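Local coordinates for botulinum neurotoxin type C1 (Clostridium botulinum, PDB 3N7K), which probably carries the toxin onto nerve cells, as the receptor-binding domain of the heavy chain, which recognises gangliosides, at residues G300-F305 with I350-P355; G90-D95 with G102-I107; W84-P89 with F128-S133. All blocks are in the same frame, centred on the assembly; numbering follows the deposited sequence.

Interaction 1 (G300-F305 with I350-P355); sequences GDILYF and IFQIQP
An antiparallel strand pairing joins 302-305 to 351-355 in the C-terminal half of the chain, and most of the residues that touch are buried. Leu303 and Phe351 form its hydrogen-bonded pair, Leu303 N reaching Phe351 O at 2.8 Å and Phe351 N returning to Leu303 O at 2.9 Å. Ile302 and Gln352 make the neighbouring non-hydrogen-bonded pair. Toward Gly300 the bonding continues, Ile353 N donating to Asp301 O and Gly300 N to Ile353 O. Gly300, at a positive phi, suits this bend because a side chain would press on the preceding carbonyl. The short strand segments run at 107° to each other, and the antiparallel bridges between them number just two residue pairs, in a domain of the beta-trefoil family. Beside Phe351, hydrophobic residues fill the same face: Leu303 CD2 lies 3.8 Å from Ile353 CG2, and Phe305 turns its ring edge toward the face of Phe351 in an offset edge-to-face pair, planes at 68°. Lys368 adds a cation-pi contact to Phe351. On the face of Ile302, the extended Gln352 chain, with CG anti to the backbone N (chi1 -175°), carries NE2 to Gly300 O for a weak bond of 3.0 Å. Asp301 turns its carboxylate away, to Tyr243 OH and Arg298 N.

Interaction 2 (G90-D95 with G102-I107); sequences GYTIID and GWSIGI
Ile105 O is gripped by two backbone donors at once, Ile93 N at 2.8 Å and Ile94 N at 3.0 Å, the signature of a classic beta bulge in this antiparallel pairing of 91-93 with 102-107. Ile93 and Ile94 both face Ile105, so the register slips by one residue and the chain turns a corner at Ile94. On one side of the bulge Ile107 N donates to Tyr91 O; on the other, Ile105 N closes the pair with Ile94 O at 2.7 Å.

Branched aliphatic side chains suit the buried face beside these bonds. Ile93 sends CG1 between its backbone N and carbonyl carbon (chi1 52°), a position that lays this branch near Ile105 O and lets CG2 meet Ile107 CD1 at 3.8 Å. Ile94 and Ile105 oppose each other through their CB atoms, 4.0 Å apart. Gly106 suits its place opposite Thr92, because a CB there would run into Tyr91 O.

Outward from this shell, strand 180-187 pairs with the far edge of 91-93, its Ile185 touching Tyr91 and Ile93, while strand 111-117 flanks 102-107 and brings Leu112 against Ile105 and Ile107. Ile79 and Ile81 of strand 72-81, in the other sheet, meet Ile93 and Ile107 and so close the core of the concanavalin-like jelly roll. On the opposite, more polar face, Ser104 OG donates to the anti lone pair of Asp95 OD1 at 2.9 Å.

Interaction 3 (W84-P89 with F128-S133); sequences WVSNLP and FSYDIS
Two first torsions bring the rings of Trp84 and Tyr130 together: Trp84 carries CG anti to the backbone N (chi1 -173°), while Tyr130 holds CG between its backbone N and carbonyl carbon (chi1 75°). The tyrosine thereby sets its edge against the indole face in an edge-to-face pair, planes at 76° and centroids 4.6 Å apart for the six-membered ring of Trp84. CE1 of Tyr130 does the touching, lying over the indole and 3.4 Å from Trp84 CE2. Because the two side chains lie head to tail, the phenol end arrives at the backbone from which the tryptophan springs. There Tyr130 OH makes a weak hydrogen bond to Trp84 O at 2.6 Å. Tyrosine suits this place by offering both an aromatic edge and a polar tip.

Phe128 comes to the indole from another direction, at its edge, with CE2 3.7 Å from Trp84 CH2. Nearer the surface, Ser86 CB rests against Ile132 CD1 at 3.8 Å, a small residue accommodating the end of a longer one. The indole N-H is satisfied elsewhere: Trp84 NE1 donates to Ser109 O.

This contact ties the loop between strands 72-81 and 91-93 to the end of strand 122-129, with Leu112 of the adjacent strand 111-117 packed against both Trp84 and Phe128.

How the interactions relate
Interactions 2 and 3 belong to the concanavalin-like N-terminal half of the receptor-binding domain, with centres about 16 Å apart, and interaction 2 is nested in the loop that interaction 3 closes. They touch directly, Leu88 CD2 packing on Ile107 CD1 at 3.8 Å, and both reach the same sheet, interaction 2 along its strands and interaction 3 at the end of one. Interaction 1 lies in the trefoil half, across the chain's centre, about 41 Å from interaction 2 and 33 Å from interaction 3 between centres. Its nearest atoms to interaction 3 are still about 20 Å away, although Phe128 also touches Tyr360 of the C-terminal half.

Interaction 1 (G300-F305 with I350-P355)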
# COMPACT_ATOMS: atom_id res chain seq x y z
N GLY A 300 5.40 17.75 -5.78
CA GLY A 300 5.95 19.02 -6.21
C GLY A 300 7.34 18.87 -6.81
O GLY A 300 7.86 19.81 -7.43
N ASP A 301 7.95 17.70 -6.61
CA ASP A 301 9.27 17.43 -7.16
C ASP A 301 9.21 17.39 -8.68
O ASP A 301 8.27 16.82 -9.25
CB ASP A 301 9.77 16.08 -6.66
CG ASP A 301 10.48 16.17 -5.33
OD1 ASP A 301 10.29 17.18 -4.62
OD2 ASP A 301 11.22 15.21 -5.00
N ILE A 302 10.20 18.00 -9.34
CA ILE A 302 10.26 18.00 -10.81
C ILE A 302 11.18 16.85 -11.20
O ILE A 302 12.16 16.57 -10.50
CB ILE A 302 10.80 19.33 -11.40
CG1 ILE A 302 9.88 20.50 -11.03
CG2 ILE A 302 10.81 19.24 -12.91
CD1 ILE A 302 9.77 20.76 -9.56
N LEU A 303 10.88 16.21 -12.32
CA LEU A 303 11.65 15.06 -12.77
C LEU A 303 11.32 14.60 -14.20
O LEU A 303 10.45 15.16 -14.86
CB LEU A 303 11.36 13.90 -11.81
CG LEU A 303 9.88 13.83 -11.40
CD1 LEU A 303 9.03 13.30 -12.52
CD2 LEU A 303 9.74 12.96 -10.19
N TYR A 304 12.04 13.58 -14.66
CA TYR A 304 11.78 12.97 -15.96
C TYR A 304 11.91 11.48 -15.74
O TYR A 304 12.21 11.04 -14.63
CB TYR A 304 12.76 13.42 -17.05
CG TYR A 304 14.22 13.20 -16.75
CD1 TYR A 304 14.91 14.04 -15.87
CD2 TYR A 304 14.94 12.17 -17.39
CE1 TYR A 304 16.27 13.89 -15.64
CE2 TYR A 304 16.30 12.00 -17.16
CZ TYR A 304 16.96 12.87 -16.29
OH TYR A 304 18.30 12.75 -16.05
N PHE A 305 11.68 10.71 -16.80
CA PHE A 305 11.75 9.27 -16.68
C PHE A 305 12.63 8.68 -17.77
O PHE A 305 12.56 9.07 -18.92
CB PHE A 305 10.34 8.66 -16.78
CG PHE A 305 9.35 9.27 -15.83
CD1 PHE A 305 8.84 10.55 -16.06
CD2 PHE A 305 8.96 8.58 -14.69
CE1 PHE A 305 7.94 11.14 -15.15
CE2 PHE A 305 8.07 9.16 -13.79
CZ PHE A 305 7.56 10.45 -14.01
N ILE A 350 10.02 17.05 -19.09
CA ILE A 350 9.81 17.46 -17.71
C ILE A 350 8.40 17.35 -17.15
O ILE A 350 7.43 17.84 -17.73
CB ILE A 350 10.31 18.89 -17.55
CG1 ILE A 350 11.79 18.92 -17.92
CG2 ILE A 350 10.01 19.40 -16.14
CD1 ILE A 350 12.39 20.30 -18.02
N PHE A 351 8.31 16.71 -15.99
CA PHE A 351 7.04 16.49 -15.30
C PHE A 351 7.18 16.75 -13.81
O PHE A 351 8.28 16.77 -13.26
CB PHE A 351 6.58 15.05 -15.50
CG PHE A 351 6.40 14.65 -16.95
CD1 PHE A 351 7.48 14.17 -17.69
CD2 PHE A 351 5.14 14.73 -17.56
CE1 PHE A 351 7.31 13.77 -19.04
CE2 PHE A 351 4.96 14.33 -18.89
CZ PHE A 351 6.06 13.84 -19.63
N GLN A 352 6.05 16.97 -13.16
CA GLN A 352 6.01 17.20 -11.72
C GLN A 352 5.09 16.14 -11.16
O GLN A 352 3.97 15.97 -11.64
CB GLN A 352 5.45 18.57 -11.40
CG GLN A 352 5.51 18.89 -9.91
CD GLN A 352 4.92 20.25 -9.59
OE1 GLN A 352 3.70 20.46 -9.72
NE2 GLN A 352 5.77 21.19 -9.17
N ILE A 353 5.56 15.44 -10.15
CA ILE A 353 4.80 14.37 -9.55
C ILE A 353 4.05 14.82 -8.29
O ILE A 353 4.50 15.70 -7.55
CB ILE A 353 5.76 13.20 -9.23
CG1 ILE A 353 4.98 11.92 -8.95
CG2 ILE A 353 6.67 13.56 -8.06
CD1 ILE A 353 5.88 10.71 -8.92
N GLN A 354 2.89 14.20 -8.07
CA GLN A 354 2.04 14.51 -6.93
C GLN A 354 1.47 13.23 -6.30
O GLN A 354 0.87 12.41 -6.99
CB GLN A 354 0.89 15.42 -7.37
CG GLN A 354 0.68 16.65 -6.51
CD GLN A 354 1.84 17.62 -6.56
OE1 GLN A 354 2.75 17.54 -5.74
NE2 GLN A 354 1.82 18.54 -7.52
N PRO A 355 1.65 13.06 -4.98
CA PRO A 355 1.14 11.86 -4.31
C PRO A 355 -0.36 11.79 -4.49
O PRO A 355 -1.06 12.80 -4.45
CB PRO A 355 1.55 12.07 -2.86
CG PRO A 355 1.44 13.56 -2.71
CD PRO A 355 2.08 14.07 -3.99

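Interaction 2 (G90-D95 with G102-I107)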
# COMPACT_ATOMS: atom_id res chain seq x y z
N GLY A 90 -5.31 -20.53 6.48
CA GLY A 90 -5.55 -19.86 7.74
C GLY A 90 -4.24 -19.60 8.44
O GLY A 90 -3.31 -20.42 8.37
N TYR A 91 -4.18 -18.45 9.12
CA TYR A 91 -2.99 -18.01 9.85
C TYR A 91 -3.39 -17.08 10.97
O TYR A 91 -4.17 -16.16 10.75
CB TYR A 91 -2.05 -17.23 8.93
CG TYR A 91 -1.12 -18.04 8.07
CD1 TYR A 91 0.09 -18.50 8.57
CD2 TYR A 91 -1.44 -18.30 6.74
CE1 TYR A 91 0.99 -19.19 7.75
CE2 TYR A 91 -0.55 -19.00 5.92
CZ TYR A 91 0.66 -19.43 6.43
OH TYR A 91 1.53 -20.10 5.60
N THR A 92 -2.86 -17.31 12.16
CA THR A 92 -3.11 -16.40 13.27
C THR A 92 -1.89 -15.47 13.20
O THR A 92 -0.75 -15.95 13.10
CB THR A 92 -3.12 -17.13 14.63
OG1 THR A 92 -4.17 -18.10 14.66
CG2 THR A 92 -3.37 -16.13 15.75
N ILE A 93 -2.11 -14.16 13.19
CA ILE A 93 -0.95 -13.27 13.12
C ILE A 93 -0.69 -12.51 14.42
O ILE A 93 0.46 -12.38 14.84
CB ILE A 93 -1.03 -12.30 11.92
CG1 ILE A 93 -2.37 -11.56 11.89
CG2 ILE A 93 -0.81 -13.09 10.64
CD1 ILE A 93 -2.43 -10.47 10.84
N ILE A 94 -1.75 -11.99 15.04
CA ILE A 94 -1.60 -11.33 16.33
C ILE A 94 -2.55 -12.11 17.24
O ILE A 94 -3.73 -12.22 16.94
CB ILE A 94 -2.00 -9.81 16.32
CG1 ILE A 94 -0.91 -8.96 15.65
CG2 ILE A 94 -2.14 -9.29 17.74
CD1 ILE A 94 -0.94 -8.97 14.14
N ASP A 95 -2.03 -12.66 18.34
CA ASP A 95 -2.88 -13.44 19.23
C ASP A 95 -2.85 -13.06 20.71
O ASP A 95 -1.79 -13.00 21.33
CB ASP A 95 -2.54 -14.92 19.09
CG ASP A 95 -3.54 -15.82 19.78
OD1 ASP A 95 -4.66 -15.98 19.23
OD2 ASP A 95 -3.22 -16.34 20.88
N GLY A 102 -10.26 -14.20 25.04
CA GLY A 102 -9.45 -13.03 24.75
C GLY A 102 -9.82 -12.53 23.36
O GLY A 102 -10.99 -12.51 22.99
N TRP A 103 -8.82 -12.10 22.59
CA TRP A 103 -9.09 -11.66 21.22
C TRP A 103 -7.98 -12.17 20.33
O TRP A 103 -6.89 -12.48 20.81
CB TRP A 103 -9.19 -10.13 21.13
CG TRP A 103 -7.97 -9.37 21.55
CD1 TRP A 103 -7.76 -8.73 22.75
CD2 TRP A 103 -6.81 -9.11 20.75
NE1 TRP A 103 -6.55 -8.08 22.74
CE2 TRP A 103 -5.94 -8.29 21.53
CE3 TRP A 103 -6.41 -9.47 19.46
CZ2 TRP A 103 -4.71 -7.84 21.05
CZ3 TRP A 103 -5.19 -9.02 18.98
CH2 TRP A 103 -4.35 -8.21 19.78
N SER A 104 -8.26 -12.29 19.04
CA SER A 104 -7.27 -12.80 18.11
C SER A 104 -7.41 -12.18 16.72
O SER A 104 -8.50 -11.78 16.31
CB SER A 104 -7.41 -14.32 18.00
OG SER A 104 -6.41 -14.87 17.16
N ILE A 105 -6.30 -12.09 16.01
CA ILE A 105 -6.30 -11.52 14.67
C ILE A 105 -5.58 -12.45 13.70
O ILE A 105 -4.39 -12.76 13.88
CB ILE A 105 -5.63 -10.10 14.66
CG1 ILE A 105 -6.44 -9.15 15.54
CG2 ILE A 105 -5.55 -9.54 13.25
CD1 ILE A 105 -5.81 -7.81 15.71
N GLY A 106 -6.30 -12.89 12.68
CA GLY A 106 -5.72 -13.78 11.69
C GLY A 106 -6.06 -13.44 10.26
O GLY A 106 -6.86 -12.54 9.98
N ILE A 107 -5.41 -14.15 9.34
CA ILE A 107 -5.63 -13.97 7.91
C ILE A 107 -6.03 -15.33 7.34
O ILE A 107 -5.54 -16.38 7.78
CB ILE A 107 -4.35 -13.43 7.19
CG1 ILE A 107 -3.12 -14.27 7.56
CG2 ILE A 107 -4.11 -11.99 7.58
CD1 ILE A 107 -1.79 -13.70 7.07

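Interaction 3 (W84-P89 with F128-S133)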
# COMPACT_ATOMS: atom_id res chain seq x y z
N TRP A 84 0.17 -11.80 0.01
CA TRP A 84 -1.20 -12.06 0.43
C TRP A 84 -2.07 -12.37 -0.78
O TRP A 84 -2.81 -11.52 -1.26
CB TRP A 84 -1.76 -10.85 1.18
CG TRP A 84 -3.10 -11.09 1.79
CD1 TRP A 84 -3.75 -12.29 1.91
CD2 TRP A 84 -3.94 -10.12 2.40
NE1 TRP A 84 -4.95 -12.12 2.57
CE2 TRP A 84 -5.09 -10.79 2.88
CE3 TRP A 84 -3.84 -8.73 2.59
CZ2 TRP A 84 -6.13 -10.13 3.54
CZ3 TRP A 84 -4.87 -8.08 3.25
CH2 TRP A 84 -6.00 -8.78 3.71
N VAL A 85 -1.94 -13.60 -1.25
CA VAL A 85 -2.71 -14.09 -2.39
C VAL A 85 -4.12 -14.34 -1.92
O VAL A 85 -4.44 -14.18 -0.74
CB VAL A 85 -2.13 -15.39 -2.92
CG1 VAL A 85 -0.73 -15.15 -3.44
CG2 VAL A 85 -2.11 -16.43 -1.82
N SER A 86 -4.98 -14.75 -2.85
CA SER A 86 -6.38 -14.98 -2.54
C SER A 86 -6.76 -16.40 -2.13
O SER A 86 -7.92 -16.68 -1.88
CB SER A 86 -7.21 -14.55 -3.76
OG SER A 86 -6.47 -14.77 -4.95
N ASN A 87 -5.79 -17.29 -2.04
CA ASN A 87 -6.08 -18.66 -1.66
C ASN A 87 -5.49 -18.95 -0.28
O ASN A 87 -5.86 -19.92 0.37
CB ASN A 87 -5.45 -19.62 -2.66
CG ASN A 87 -3.94 -19.59 -2.62
OD1 ASN A 87 -3.31 -20.26 -1.78
ND2 ASN A 87 -3.33 -18.78 -3.49
N LEU A 88 -4.57 -18.08 0.14
CA LEU A 88 -3.87 -18.22 1.41
C LEU A 88 -4.58 -19.03 2.50
O LEU A 88 -5.78 -18.86 2.73
CB LEU A 88 -3.53 -16.84 1.96
CG LEU A 88 -2.44 -16.90 3.04
CD1 LEU A 88 -1.10 -17.18 2.36
CD2 LEU A 88 -2.38 -15.60 3.82
N PRO A 89 -3.85 -19.94 3.16
CA PRO A 89 -4.47 -20.74 4.22
C PRO A 89 -4.64 -19.93 5.51
O PRO A 89 -4.18 -18.79 5.62
CB PRO A 89 -3.51 -21.92 4.38
CG PRO A 89 -2.19 -21.36 3.96
CD PRO A 89 -2.56 -20.55 2.75
N PHE A 128 -12.12 -7.86 7.10
CA PHE A 128 -11.85 -7.00 5.96
C PHE A 128 -11.52 -7.96 4.82
O PHE A 128 -10.72 -8.89 5.00
CB PHE A 128 -10.67 -6.08 6.26
CG PHE A 128 -9.92 -5.63 5.03
CD1 PHE A 128 -10.54 -4.87 4.05
CD2 PHE A 128 -8.58 -5.96 4.87
CE1 PHE A 128 -9.84 -4.45 2.92
CE2 PHE A 128 -7.87 -5.54 3.74
CZ PHE A 128 -8.50 -4.79 2.77
N SER A 129 -12.15 -7.76 3.67
CA SER A 129 -11.93 -8.62 2.51
C SER A 129 -11.46 -7.77 1.35
O SER A 129 -12.19 -6.88 0.90
CB SER A 129 -13.23 -9.35 2.15
OG SER A 129 -14.36 -8.51 2.38
N TYR A 130 -10.26 -8.03 0.85
CA TYR A 130 -9.75 -7.22 -0.25
C TYR A 130 -10.29 -7.60 -1.63
O TYR A 130 -10.56 -8.77 -1.92
CB TYR A 130 -8.21 -7.18 -0.26
CG TYR A 130 -7.49 -8.43 -0.74
CD1 TYR A 130 -6.84 -9.27 0.15
CD2 TYR A 130 -7.39 -8.71 -2.11
CE1 TYR A 130 -6.10 -10.37 -0.30
CE2 TYR A 130 -6.65 -9.80 -2.57
CZ TYR A 130 -6.00 -10.62 -1.66
OH TYR A 130 -5.24 -11.66 -2.11
N ASP A 131 -10.44 -6.58 -2.48
CA ASP A 131 -10.97 -6.78 -3.82
C ASP A 131 -10.02 -7.57 -4.68
O ASP A 131 -9.03 -7.03 -5.19
CB ASP A 131 -11.23 -5.44 -4.49
CG ASP A 131 -11.88 -5.61 -5.84
OD1 ASP A 131 -13.08 -5.94 -5.88
OD2 ASP A 131 -11.18 -5.42 -6.85
N ILE A 132 -10.35 -8.85 -4.85
CA ILE A 132 -9.57 -9.77 -5.66
C ILE A 132 -9.44 -9.26 -7.10
O ILE A 132 -8.36 -9.27 -7.68
CB ILE A 132 -10.22 -11.17 -5.65
CG1 ILE A 132 -10.22 -11.72 -4.22
CG2 ILE A 132 -9.49 -12.11 -6.59
CD1 ILE A 132 -10.75 -13.13 -4.07
N SER A 133 -10.56 -8.79 -7.65
CA SER A 133 -10.62 -8.26 -9.01
C SER A 133 -9.40 -7.43 -9.36
O SER A 133 -8.73 -7.68 -10.35
CB SER A 133 -11.85 -7.38 -9.20
OG SER A 133 -13.02 -8.02 -8.73